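Local atomic coordinates of farnesyl diphosphate phosphatase YisP (Bacillus subtilis subsp. subtilis, PDB entry 3WE9), a protein that hydrolyses farnesyl diphosphate to farnesol and diphosphate and takes part in biofilm formation. Residues A[122-127]-A[162-167]; A[135-140]-A[147-152]; A[153-158]-A[217-222]; A[203-208]-A[243-248]. One frame throughout, in Å; residues are numbered along the deposited sequence.

Interaction 1: residues A[122-127]-A[162-167]; sequences LMYAYR and VRFLSD
Tyr124 and Phe164 meet in the helical bundle of the squalene/phytoene synthase family, just ahead of an aspartate-rich motif. The sequence Asp-Leu-Gly-Thr-Asp that starts at Asp167 fits the DXXXD pattern, one of two aspartate-rich motifs that in relatives bind the diphosphate through magnesium; here the role is probable. The contact rests on two rings. Phe164 CZ comes to the edge of the tyrosine, near the plane of that ring, and lies 3.3 Å from Tyr124 CE2. Seen from the phenylalanine, the approach is oblique. The planes are tilted by only 14°, and with the Tyr124 and Phe164 ring centroids 5.6 Å apart the two meet rim to rim, neither ring over the other. Tyr124 carries CG opposite its backbone N (chi1 -176°), which swings the CD2-CE2 side of the ring onto Phe164 CE2 and CZ. Replacing Tyr124 by alanine would probably open a gap beside Phe164 CZ and let the phenyl group turn more freely. On the far side of helix 145-165 from this pair, Ser166 OG donates to Val162 O over 2.7 Å, coming from above the carbonyl plane and linking residues four apart. Asp167 OD1 takes the backbone N of Gly169 at the start of the motif. Around the pair, Tyr124 also packs on Tyr115 and Arg176 from loops. Ala125, one residue on, turns to Leu157 and Leu161 of helix 145-165, while Leu165 meets helix 199-221 and Val162 meets helix 228-250.

Interaction 2: residues A[135-140]-A[147-152]; sequences MLLPIL and QLKQAA
Leu137 reaches from helix 118-140 to Leu148, Lys149 and Ala152 of helix 145-165, the two arms of a helical hairpin joined by a short turn. Their segment axes approach to 9.6 Å and run at 130°, far from parallel but well short of antiparallel. The apolar contacts come from the two methyl branches of this one leucine. CD1 is the branch that faces Ala152, 3.9 Å from Ala152 CB, and it also touches Leu148, with 4.3 Å between Leu137 CD1 and Leu148 CB. CD2 rests on the start of Lys149, 3.7 Å from Lys149 CA, and meets the aliphatic CB and CG, while the ammonium end leads away. The leucine's first torsion is extended, CG trans to the main-chain N (chi1 -175°), which spreads the two methyls over Ala152 and the base of Lys149. With Leu137 cut back to an alanine, Ala152 and the base of Lys149 would probably face a gap across the hairpin. Around the pair, Leu148 also packs on Leu225 and Phe226, in the loop between helices 199-221 and 228-250. The backbone bonding differs from that of a regular helix near Pro138, whose ring nitrogen cannot donate, and the helix kinks there. Leu136 O accepts from two donors, at 2.8 Å from Ile139 N and 3.0 Å from Leu140 N.

Interaction 3: residues A[153-158]-A[217-222]; sequences VSLGLA and EECQDA
Ser154 and Glu218 point their side chains at each other across helices 145-165 and 199-221, and beside them Leu155 meets Cys219; this is packing between two helices of the all-alpha squalene/phytoene synthase fold. In the polar pair the serine hydroxyl donates to the carboxylate, with Ser154 OG a short 2.5 Å from Glu218 OE1. The hydroxyl meets that oxygen from above the carboxylate plane, 45° out of it. Glu218 sets off with chi1 at -166°, CG turned away from its own N, which, with the extended chain beyond CG, carries OE1 to the serine. The serine oxygen is also bonded to Gln150 O one turn back in its own helix. The hydroxyl thus lies between two acceptors that compete for its single proton, and its rotation is probably restricted to serving one or the other. The apolar pair is looser and differently turned. Leu155 projects to one side of the other helix, and it is its CB that touches, 3.9 Å from Cys219 SG. The Cys219 side chain leaves the backbone toward the other helix, and its SG meets that methylene. Here the backbones come closest, Leu155 CA being 6.0 Å from Cys219 CA, close enough for a methylene and a sulfur to fill the space between. The contact therefore consists of a hydrogen-bonded pair and an apolar pair, of which Cys219 is buried. Leu155 and Cys219 both touch Leu238 of helix 228-250, which packs against the apolar pair, and Arg242 of the same helix forms a salt bridge with Glu217. Tyr215 of helix 199-221 packs on Ser154, and Leu157 turns to helix 118-140.

Interaction 4: residues A[203-208]-A[243-248]; sequences MTWEYI and AVLEKI
Trp205 drives the six-membered part of its indole against Leu245 and Ile248, and here the contact is tight. Ile248 CG2 lies 3.4 Å from Trp205 CZ2, with Ile248 CD1 at 3.8 Å from the same ring carbon, so two branches of the isoleucine press on one atom. One turn back in helix 228-250, Leu245 CD2 sits 3.8 Å from Trp205 CH2. Both aliphatic chains cross obliquely to the ring. A chi1 of -170° points the indole away from its main-chain N and throws the ring across to the other helix. The ring nitrogen is buried but satisfied, NE1 bonding to Leu165 O. Separately, the ring of His253 packs edge-to-face with the indole. The looser side belongs to the charged residues. Glu206 and Glu246 do not touch across the gap, with Glu206 OE2 6.8 Å from Glu246 OE1, but both form salt bridges with Arg249, which probably offsets the repulsion between them. Glu206 OE2 also bonds His253 NE2. Glu246 is exposed at this edge. With its aromatic and aliphatic interior and charged rim, the contact joins helices 199-221 and 228-250 of the all-alpha squalene/phytoene synthase fold.

In the fold
Helix 145-165 threads through three of the contacts: interaction 2 uses its start, interaction 3 its middle and interaction 1 its end, with centres about 10 Å apart between 2 and 3 and about 14 Å between 3 and 1. Interactions 2 and 3 touch where Ala151 CB lies 3.7 Å from Ala222 CB, interactions 1 and 3 where Leu157 CD1 lies 3.5 Å from Ala125 CB. Interaction 4 meets interaction 1 at Ser166 OG, 3.4 Å from Val244 CG1, while its centre is about 26 Å from that of interaction 2. Interaction 1 includes Asp167, which begins the probable diphosphate-binding motif. A triethylene glycol, probably from the crystallisation liquor, sits about 4 Å from the Leu155 side chain.

Interaction 1: residues A[122-127]-A[162-167]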
loop_
_atom_site.group_PDB
_atom_site.type_symbol
_atom_site.label_atom_id
_atom_site.label_comp_id
_atom_site.label_asym_id
_atom_site.label_seq_id
_atom_site.Cartn_x
_atom_site.Cartn_y
_atom_site.Cartn_z
ATOM N N LEU A 122 -0.809 12.223 6.484
ATOM C CA LEU A 122 0.044 12.139 5.298
ATOM C C LEU A 122 1.461 11.715 5.651
ATOM O O LEU A 122 2.078 10.920 4.940
ATOM C CB LEU A 122 0.091 13.489 4.573
ATOM C CG LEU A 122 -1.227 13.996 3.983
ATOM C CD1 LEU A 122 -1.016 15.353 3.315
ATOM C CD2 LEU A 122 -1.745 12.975 2.980
ATOM N N MET A 123 1.976 12.256 6.748
ATOM C CA MET A 123 3.321 11.928 7.199
ATOM C C MET A 123 3.365 10.452 7.558
ATOM O O MET A 123 4.357 9.763 7.311
ATOM C CB MET A 123 3.688 12.791 8.413
ATOM C CG MET A 123 5.019 12.439 9.069
ATOM S SD MET A 123 6.428 12.417 7.940
ATOM C CE MET A 123 6.370 14.038 7.279
ATOM N N TYR A 124 2.277 9.962 8.135
ATOM C CA TYR A 124 2.215 8.559 8.504
ATOM C C TYR A 124 2.171 7.645 7.279
ATOM O O TYR A 124 2.824 6.602 7.250
ATOM C CB TYR A 124 0.999 8.281 9.371
ATOM C CG TYR A 124 0.982 6.858 9.842
ATOM C CD1 TYR A 124 2.030 6.358 10.615
ATOM C CD2 TYR A 124 -0.050 5.996 9.489
ATOM C CE1 TYR A 124 2.052 5.035 11.026
ATOM C CE2 TYR A 124 -0.037 4.666 9.897
ATOM C CZ TYR A 124 1.015 4.196 10.665
ATOM O OH TYR A 124 1.029 2.889 11.090
ATOM N N ALA A 125 1.381 8.024 6.280
ATOM C CA ALA A 125 1.276 7.229 5.059
ATOM C C ALA A 125 2.632 7.261 4.357
ATOM O O ALA A 125 3.039 6.300 3.709
ATOM C CB ALA A 125 0.199 7.809 4.150
ATOM N N TYR A 126 3.323 8.386 4.498
ATOM C CA TYR A 126 4.635 8.571 3.891
ATOM C C TYR A 126 5.673 7.634 4.500
ATOM O O TYR A 126 6.424 6.975 3.776
ATOM C CB TYR A 126 5.081 10.029 4.060
ATOM C CG TYR A 126 6.520 10.297 3.663
ATOM C CD1 TYR A 126 6.975 10.014 2.376
ATOM C CD2 TYR A 126 7.426 10.830 4.578
ATOM C CE1 TYR A 126 8.301 10.254 2.007
ATOM C CE2 TYR A 126 8.755 11.075 4.224
ATOM C CZ TYR A 126 9.183 10.786 2.937
ATOM O OH TYR A 126 10.486 11.035 2.576
ATOM N N ARG A 127 5.689 7.554 5.827
ATOM C CA ARG A 127 6.655 6.721 6.538
ATOM C C ARG A 127 6.408 5.225 6.407
ATOM O O ARG A 127 7.298 4.424 6.686
ATOM C CB ARG A 127 6.681 7.090 8.025
ATOM C CG ARG A 127 6.930 8.559 8.311
ATOM C CD ARG A 127 6.971 8.810 9.820
ATOM N NE ARG A 127 5.766 8.320 10.491
ATOM C CZ ARG A 127 4.822 9.100 11.016
ATOM N NH1 ARG A 127 4.933 10.417 10.955
ATOM N NH2 ARG A 127 3.765 8.563 11.607
ATOM N N VAL A 162 -5.396 4.696 0.700
ATOM C CA VAL A 162 -6.577 3.957 0.255
ATOM C C VAL A 162 -6.944 2.881 1.274
ATOM O O VAL A 162 -8.115 2.698 1.611
ATOM C CB VAL A 162 -6.348 3.319 -1.125
ATOM C CG1 VAL A 162 -7.531 2.415 -1.489
ATOM C CG2 VAL A 162 -6.209 4.419 -2.168
ATOM N N ARG A 163 -5.940 2.167 1.768
ATOM C CA ARG A 163 -6.193 1.139 2.763
ATOM C C ARG A 163 -6.837 1.766 3.995
ATOM O O ARG A 163 -7.793 1.224 4.550
ATOM C CB ARG A 163 -4.885 0.443 3.147
ATOM C CG ARG A 163 -4.364 -0.498 2.075
ATOM C CD ARG A 163 -2.974 -0.994 2.414
ATOM N NE ARG A 163 -2.557 -2.081 1.535
ATOM C CZ ARG A 163 -2.991 -3.334 1.635
ATOM N NH1 ARG A 163 -3.856 -3.665 2.584
ATOM N NH2 ARG A 163 -2.557 -4.257 0.788
ATOM N N PHE A 164 -6.313 2.915 4.415
ATOM C CA PHE A 164 -6.851 3.609 5.579
ATOM C C PHE A 164 -8.323 3.954 5.379
ATOM O O PHE A 164 -9.132 3.775 6.282
ATOM C CB PHE A 164 -6.076 4.905 5.857
ATOM C CG PHE A 164 -4.671 4.690 6.358
ATOM C CD1 PHE A 164 -4.197 3.407 6.645
ATOM C CD2 PHE A 164 -3.825 5.780 6.564
ATOM C CE1 PHE A 164 -2.905 3.214 7.132
ATOM C CE2 PHE A 164 -2.526 5.600 7.053
ATOM C CZ PHE A 164 -2.065 4.313 7.338
ATOM N N LEU A 165 -8.652 4.455 4.189
ATOM C CA LEU A 165 -10.020 4.846 3.847
ATOM C C LEU A 165 -10.992 3.685 3.612
ATOM O O LEU A 165 -12.205 3.895 3.529
ATOM C CB LEU A 165 -9.999 5.724 2.589
ATOM C CG LEU A 165 -9.358 7.117 2.716
ATOM C CD1 LEU A 165 -9.196 7.749 1.335
ATOM C CD2 LEU A 165 -10.225 7.997 3.600
ATOM N N SER A 166 -10.457 2.473 3.499
ATOM C CA SER A 166 -11.261 1.276 3.231
ATOM C C SER A 166 -11.818 0.552 4.456
ATOM O O SER A 166 -12.628 -0.368 4.319
ATOM C CB SER A 166 -10.424 0.264 2.434
ATOM O OG SER A 166 -9.968 0.803 1.206
ATOM N N ASP A 167 -11.401 0.950 5.651
ATOM C CA ASP A 167 -11.846 0.245 6.845
ATOM C C ASP A 167 -11.616 1.081 8.095
ATOM O O ASP A 167 -10.473 1.326 8.485
ATOM C CB ASP A 167 -11.073 -1.077 6.929
ATOM C CG ASP A 167 -11.470 -1.941 8.114
ATOM O OD1 ASP A 167 -12.481 -1.658 8.790
ATOM O OD2 ASP A 167 -10.752 -2.934 8.355
#

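Interaction 2: residues A[135-140]-A[147-152]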
loop_
_atom_site.group_PDB
_atom_site.type_symbol
_atom_site.label_atom_id
_atom_site.label_comp_id
_atom_site.label_asym_id
_atom_site.label_seq_id
_atom_site.Cartn_x
_atom_site.Cartn_y
_atom_site.Cartn_z
ATOM N N MET A 135 11.269 1.084 -0.900
ATOM C CA MET A 135 11.854 -0.247 -0.729
ATOM C C MET A 135 11.849 -0.986 -2.067
ATOM O O MET A 135 12.826 -1.629 -2.446
ATOM C CB MET A 135 11.032 -1.085 0.246
ATOM C CG MET A 135 11.040 -0.656 1.696
ATOM S SD MET A 135 9.896 -1.716 2.598
ATOM C CE MET A 135 9.305 -0.564 3.886
ATOM N N LEU A 136 10.722 -0.884 -2.766
ATOM C CA LEU A 136 10.519 -1.555 -4.045
ATOM C C LEU A 136 11.151 -0.924 -5.277
ATOM O O LEU A 136 11.302 -1.595 -6.294
ATOM C CB LEU A 136 9.019 -1.698 -4.308
ATOM C CG LEU A 136 8.203 -2.536 -3.318
ATOM C CD1 LEU A 136 6.725 -2.406 -3.662
ATOM C CD2 LEU A 136 8.644 -3.997 -3.367
ATOM N N LEU A 137 11.504 0.354 -5.195
ATOM C CA LEU A 137 12.067 1.063 -6.347
ATOM C C LEU A 137 13.145 0.317 -7.136
ATOM O O LEU A 137 13.051 0.197 -8.359
ATOM C CB LEU A 137 12.603 2.436 -5.917
ATOM C CG LEU A 137 13.113 3.349 -7.039
ATOM C CD1 LEU A 137 12.009 3.586 -8.059
ATOM C CD2 LEU A 137 13.587 4.671 -6.449
ATOM N N PRO A 138 14.184 -0.188 -6.452
ATOM C CA PRO A 138 15.254 -0.911 -7.155
ATOM C C PRO A 138 14.770 -2.170 -7.874
ATOM O O PRO A 138 15.410 -2.647 -8.813
ATOM C CB PRO A 138 16.246 -1.234 -6.039
ATOM C CG PRO A 138 16.022 -0.127 -5.053
ATOM C CD PRO A 138 14.522 -0.021 -5.028
ATOM N N ILE A 139 13.640 -2.703 -7.428
ATOM C CA ILE A 139 13.068 -3.894 -8.038
ATOM C C ILE A 139 12.256 -3.511 -9.280
ATOM O O ILE A 139 12.269 -4.213 -10.292
ATOM C CB ILE A 139 12.160 -4.634 -7.024
ATOM C CG1 ILE A 139 13.007 -5.137 -5.847
ATOM C CG2 ILE A 139 11.431 -5.787 -7.710
ATOM C CD1 ILE A 139 12.205 -5.744 -4.700
ATOM N N LEU A 140 11.568 -2.377 -9.201
ATOM C CA LEU A 140 10.737 -1.900 -10.302
ATOM C C LEU A 140 11.545 -1.307 -11.457
ATOM O O LEU A 140 11.100 -1.324 -12.605
ATOM C CB LEU A 140 9.748 -0.849 -9.782
ATOM C CG LEU A 140 8.877 -1.328 -8.619
ATOM C CD1 LEU A 140 8.026 -0.168 -8.076
ATOM C CD2 LEU A 140 7.996 -2.474 -9.097
ATOM N N GLN A 147 14.431 9.373 -11.772
ATOM C CA GLN A 147 13.224 9.899 -12.401
ATOM C C GLN A 147 11.919 9.261 -11.916
ATOM O O GLN A 147 10.849 9.849 -12.074
ATOM C CB GLN A 147 13.310 9.721 -13.917
ATOM C CG GLN A 147 14.396 10.526 -14.606
ATOM C CD GLN A 147 14.437 10.257 -16.099
ATOM O OE1 GLN A 147 13.424 10.384 -16.792
ATOM N NE2 GLN A 147 15.607 9.880 -16.603
ATOM N N LEU A 148 12.006 8.067 -11.333
ATOM C CA LEU A 148 10.821 7.343 -10.867
ATOM C C LEU A 148 10.651 7.251 -9.347
ATOM O O LEU A 148 9.653 6.712 -8.862
ATOM C CB LEU A 148 10.836 5.925 -11.450
ATOM C CG LEU A 148 10.683 5.777 -12.967
ATOM C CD1 LEU A 148 11.015 4.356 -13.380
ATOM C CD2 LEU A 148 9.265 6.144 -13.372
ATOM N N LYS A 149 11.623 7.765 -8.601
ATOM C CA LYS A 149 11.582 7.726 -7.142
ATOM C C LYS A 149 10.325 8.387 -6.582
ATOM O O LYS A 149 9.634 7.814 -5.739
ATOM C CB LYS A 149 12.825 8.414 -6.575
ATOM C CG LYS A 149 12.908 8.481 -5.055
ATOM C CD LYS A 149 14.118 9.323 -4.652
ATOM C CE LYS A 149 14.118 9.684 -3.174
ATOM N NZ LYS A 149 14.543 8.572 -2.292
ATOM N N GLN A 150 10.039 9.597 -7.053
ATOM C CA GLN A 150 8.869 10.347 -6.608
ATOM C C GLN A 150 7.585 9.558 -6.883
ATOM O O GLN A 150 6.680 9.511 -6.043
ATOM C CB GLN A 150 8.819 11.696 -7.330
ATOM C CG GLN A 150 7.676 12.600 -6.915
ATOM C CD GLN A 150 7.624 13.873 -7.741
ATOM O OE1 GLN A 150 8.587 14.643 -7.779
ATOM N NE2 GLN A 150 6.496 14.102 -8.409
ATOM N N ALA A 151 7.517 8.933 -8.057
ATOM C CA ALA A 151 6.346 8.154 -8.444
ATOM C C ALA A 151 6.154 6.917 -7.570
ATOM O O ALA A 151 5.026 6.557 -7.236
ATOM C CB ALA A 151 6.454 7.744 -9.907
ATOM N N ALA A 152 7.256 6.263 -7.217
ATOM C CA ALA A 152 7.203 5.067 -6.379
ATOM C C ALA A 152 6.719 5.421 -4.972
ATOM O O ALA A 152 5.858 4.746 -4.409
ATOM C CB ALA A 152 8.586 4.416 -6.310
#

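Interaction 3: residues A[153-158]-A[217-222]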
loop_
_atom_site.group_PDB
_atom_site.type_symbol
_atom_site.label_atom_id
_atom_site.label_comp_id
_atom_site.label_asym_id
_atom_site.label_seq_id
_atom_site.Cartn_x
_atom_site.Cartn_y
_atom_site.Cartn_z
ATOM N N VAL A 153 7.280 6.481 -4.401
ATOM C CA VAL A 153 6.889 6.910 -3.067
ATOM C C VAL A 153 5.425 7.350 -3.070
ATOM O O VAL A 153 4.658 6.995 -2.171
ATOM C CB VAL A 153 7.784 8.073 -2.570
ATOM C CG1 VAL A 153 7.251 8.620 -1.249
ATOM C CG2 VAL A 153 9.224 7.578 -2.392
ATOM N N SER A 154 5.036 8.109 -4.089
ATOM C CA SER A 154 3.660 8.573 -4.187
ATOM C C SER A 154 2.683 7.398 -4.302
ATOM O O SER A 154 1.606 7.424 -3.720
ATOM C CB SER A 154 3.501 9.514 -5.384
ATOM O OG SER A 154 4.065 10.784 -5.095
ATOM N N LEU A 155 3.063 6.370 -5.054
ATOM C CA LEU A 155 2.207 5.199 -5.212
ATOM C C LEU A 155 2.011 4.493 -3.867
ATOM O O LEU A 155 0.888 4.203 -3.469
ATOM C CB LEU A 155 2.817 4.219 -6.216
ATOM C CG LEU A 155 2.015 2.924 -6.407
ATOM C CD1 LEU A 155 0.619 3.254 -6.922
ATOM C CD2 LEU A 155 2.750 1.996 -7.370
ATOM N N GLY A 156 3.110 4.224 -3.171
ATOM C CA GLY A 156 3.017 3.555 -1.884
ATOM C C GLY A 156 2.229 4.367 -0.873
ATOM O O GLY A 156 1.431 3.823 -0.104
ATOM N N LEU A 157 2.473 5.671 -0.869
ATOM C CA LEU A 157 1.791 6.606 0.021
ATOM C C LEU A 157 0.284 6.548 -0.263
ATOM O O LEU A 157 -0.525 6.379 0.645
ATOM C CB LEU A 157 2.335 8.020 -0.240
ATOM C CG LEU A 157 1.899 9.344 0.416
ATOM C CD1 LEU A 157 0.498 9.270 0.984
ATOM C CD2 LEU A 157 2.897 9.718 1.476
ATOM N N ALA A 158 -0.077 6.680 -1.536
ATOM C CA ALA A 158 -1.482 6.649 -1.945
ATOM C C ALA A 158 -2.159 5.326 -1.567
ATOM O O ALA A 158 -3.300 5.306 -1.095
ATOM C CB ALA A 158 -1.584 6.870 -3.452
ATOM N N GLU A 217 -2.550 9.967 -9.371
ATOM C CA GLU A 217 -2.420 10.641 -10.663
ATOM C C GLU A 217 -0.957 10.987 -10.945
ATOM O O GLU A 217 -0.500 10.966 -12.088
ATOM C CB GLU A 217 -3.279 11.909 -10.665
ATOM C CG GLU A 217 -3.403 12.609 -12.018
ATOM C CD GLU A 217 -3.813 11.663 -13.140
ATOM O OE1 GLU A 217 -4.647 10.764 -12.892
ATOM O OE2 GLU A 217 -3.306 11.823 -14.275
ATOM N N GLU A 218 -0.231 11.297 -9.879
ATOM C CA GLU A 218 1.182 11.645 -9.947
ATOM C C GLU A 218 1.993 10.464 -10.478
ATOM O O GLU A 218 2.900 10.628 -11.294
ATOM C CB GLU A 218 1.653 12.018 -8.546
ATOM C CG GLU A 218 2.974 12.719 -8.450
ATOM C CD GLU A 218 3.114 13.410 -7.111
ATOM O OE1 GLU A 218 3.964 12.992 -6.299
ATOM O OE2 GLU A 218 2.348 14.370 -6.868
ATOM N N CYS A 219 1.663 9.269 -10.004
ATOM C CA CYS A 219 2.362 8.070 -10.447
ATOM C C CYS A 219 1.887 7.720 -11.851
ATOM O O CYS A 219 2.641 7.191 -12.663
ATOM C CB CYS A 219 2.081 6.902 -9.500
ATOM S SG CYS A 219 2.900 5.364 -9.981
ATOM N N GLN A 220 0.621 8.017 -12.122
ATOM C CA GLN A 220 0.026 7.754 -13.427
ATOM C C GLN A 220 0.784 8.535 -14.497
ATOM O O GLN A 220 1.068 8.011 -15.576
ATOM C CB GLN A 220 -1.449 8.172 -13.426
ATOM C CG GLN A 220 -2.176 7.967 -14.750
ATOM C CD GLN A 220 -2.409 6.501 -15.079
ATOM O OE1 GLN A 220 -2.911 5.739 -14.250
ATOM N NE2 GLN A 220 -2.054 6.102 -16.300
ATOM N N ASP A 221 1.120 9.785 -14.188
ATOM C CA ASP A 221 1.848 10.627 -15.136
ATOM C C ASP A 221 3.246 10.081 -15.443
ATOM O O ASP A 221 3.776 10.301 -16.532
ATOM C CB ASP A 221 1.994 12.061 -14.609
ATOM C CG ASP A 221 0.666 12.776 -14.451
ATOM O OD1 ASP A 221 -0.270 12.508 -15.236
ATOM O OD2 ASP A 221 0.570 13.627 -13.541
ATOM N N ALA A 222 3.843 9.378 -14.483
ATOM C CA ALA A 222 5.183 8.824 -14.667
ATOM C C ALA A 222 5.173 7.370 -15.132
ATOM O O ALA A 222 6.227 6.751 -15.276
ATOM C CB ALA A 222 5.973 8.950 -13.369
#

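Interaction 4: residues A[203-208]-A[243-248]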
loop_
_atom_site.group_PDB
_atom_site.type_symbol
_atom_site.label_atom_id
_atom_site.label_comp_id
_atom_site.label_asym_id
_atom_site.label_seq_id
_atom_site.Cartn_x
_atom_site.Cartn_y
_atom_site.Cartn_z
ATOM N N MET A 203 -17.956 14.088 3.438
ATOM C CA MET A 203 -17.133 15.233 3.049
ATOM C C MET A 203 -15.722 15.066 3.611
ATOM O O MET A 203 -14.738 15.383 2.944
ATOM C CB MET A 203 -17.744 16.539 3.562
ATOM C CG MET A 203 -18.973 16.960 2.780
ATOM S SD MET A 203 -19.682 18.473 3.426
ATOM C CE MET A 203 -18.716 19.703 2.531
ATOM N N THR A 204 -15.637 14.562 4.840
ATOM C CA THR A 204 -14.359 14.321 5.497
ATOM C C THR A 204 -13.603 13.245 4.718
ATOM O O THR A 204 -12.426 13.399 4.387
ATOM C CB THR A 204 -14.570 13.832 6.949
ATOM O OG1 THR A 204 -15.203 14.871 7.711
ATOM C CG2 THR A 204 -13.225 13.454 7.599
ATOM N N TRP A 205 -14.304 12.158 4.412
ATOM C CA TRP A 205 -13.720 11.043 3.679
ATOM C C TRP A 205 -13.252 11.472 2.288
ATOM O O TRP A 205 -12.147 11.140 1.876
ATOM C CB TRP A 205 -14.753 9.917 3.553
ATOM C CG TRP A 205 -14.212 8.631 3.031
ATOM C CD1 TRP A 205 -13.768 7.566 3.767
ATOM C CD2 TRP A 205 -14.095 8.244 1.654
ATOM N NE1 TRP A 205 -13.390 6.537 2.935
ATOM C CE2 TRP A 205 -13.576 6.926 1.635
ATOM C CE3 TRP A 205 -14.376 8.881 0.440
ATOM C CZ2 TRP A 205 -13.339 6.230 0.439
ATOM C CZ3 TRP A 205 -14.140 8.185 -0.757
ATOM C CH2 TRP A 205 -13.625 6.874 -0.741
ATOM N N GLU A 206 -14.098 12.205 1.567
ATOM C CA GLU A 206 -13.752 12.656 0.222
ATOM C C GLU A 206 -12.588 13.652 0.223
ATOM O O GLU A 206 -11.792 13.694 -0.714
ATOM C CB GLU A 206 -14.978 13.270 -0.465
ATOM C CG GLU A 206 -16.082 12.257 -0.832
ATOM C CD GLU A 206 -15.641 11.234 -1.881
ATOM O OE1 GLU A 206 -14.577 11.431 -2.502
ATOM O OE2 GLU A 206 -16.365 10.231 -2.094
ATOM N N TYR A 207 -12.483 14.444 1.282
ATOM C CA TYR A 207 -11.400 15.419 1.378
ATOM C C TYR A 207 -10.061 14.683 1.424
ATOM O O TYR A 207 -9.089 15.107 0.798
ATOM C CB TYR A 207 -11.569 16.287 2.628
ATOM C CG TYR A 207 -10.694 17.525 2.646
ATOM C CD1 TYR A 207 -11.018 18.643 1.874
ATOM C CD2 TYR A 207 -9.551 17.583 3.441
ATOM C CE1 TYR A 207 -10.224 19.793 1.898
ATOM C CE2 TYR A 207 -8.747 18.726 3.473
ATOM C CZ TYR A 207 -9.093 19.827 2.701
ATOM O OH TYR A 207 -8.320 20.965 2.748
ATOM N N ILE A 208 -10.021 13.576 2.166
ATOM C CA ILE A 208 -8.813 12.764 2.285
ATOM C C ILE A 208 -8.615 11.945 1.002
ATOM O O ILE A 208 -7.488 11.777 0.530
ATOM C CB ILE A 208 -8.906 11.808 3.512
ATOM C CG1 ILE A 208 -9.095 12.635 4.790
ATOM C CG2 ILE A 208 -7.644 10.942 3.625
ATOM C CD1 ILE A 208 -9.424 11.805 6.023
ATOM N N ALA A 243 -10.111 1.805 -8.231
ATOM C CA ALA A 243 -11.340 1.019 -8.215
ATOM C C ALA A 243 -11.838 0.803 -6.786
ATOM O O ALA A 243 -13.044 0.763 -6.542
ATOM C CB ALA A 243 -11.111 -0.325 -8.900
ATOM N N VAL A 244 -10.911 0.649 -5.845
ATOM C CA VAL A 244 -11.290 0.464 -4.452
ATOM C C VAL A 244 -12.060 1.692 -3.957
ATOM O O VAL A 244 -13.110 1.568 -3.324
ATOM C CB VAL A 244 -10.042 0.241 -3.555
ATOM C CG1 VAL A 244 -10.443 0.288 -2.074
ATOM C CG2 VAL A 244 -9.412 -1.108 -3.866
ATOM N N LEU A 245 -11.533 2.876 -4.254
ATOM C CA LEU A 245 -12.179 4.121 -3.850
ATOM C C LEU A 245 -13.560 4.242 -4.493
ATOM O O LEU A 245 -14.518 4.697 -3.861
ATOM C CB LEU A 245 -11.314 5.322 -4.247
ATOM C CG LEU A 245 -9.984 5.435 -3.489
ATOM C CD1 LEU A 245 -9.126 6.524 -4.097
ATOM C CD2 LEU A 245 -10.263 5.714 -2.015
ATOM N N GLU A 246 -13.666 3.833 -5.754
ATOM C CA GLU A 246 -14.953 3.904 -6.440
ATOM C C GLU A 246 -15.963 2.934 -5.817
ATOM O O GLU A 246 -17.142 3.267 -5.671
ATOM C CB GLU A 246 -14.771 3.609 -7.932
ATOM C CG GLU A 246 -13.904 4.633 -8.653
ATOM C CD GLU A 246 -14.556 6.013 -8.759
ATOM O OE1 GLU A 246 -14.909 6.609 -7.714
ATOM O OE2 GLU A 246 -14.716 6.506 -9.899
ATOM N N LYS A 247 -15.501 1.748 -5.427
ATOM C CA LYS A 247 -16.384 0.756 -4.815
ATOM C C LYS A 247 -16.924 1.276 -3.489
ATOM O O LYS A 247 -18.108 1.123 -3.174
ATOM C CB LYS A 247 -15.641 -0.566 -4.578
ATOM C CG LYS A 247 -16.540 -1.672 -4.012
ATOM C CD LYS A 247 -15.826 -3.013 -3.886
ATOM C CE LYS A 247 -16.788 -4.091 -3.378
ATOM N NZ LYS A 247 -16.155 -5.435 -3.283
ATOM N N ILE A 248 -16.043 1.887 -2.705
ATOM C CA ILE A 248 -16.435 2.438 -1.415
ATOM C C ILE A 248 -17.535 3.478 -1.631
ATOM O O ILE A 248 -18.530 3.503 -0.905
ATOM C CB ILE A 248 -15.214 3.083 -0.703
ATOM C CG1 ILE A 248 -14.177 1.991 -0.390
ATOM C CG2 ILE A 248 -15.663 3.794 0.575
ATOM C CD1 ILE A 248 -12.859 2.505 0.182
#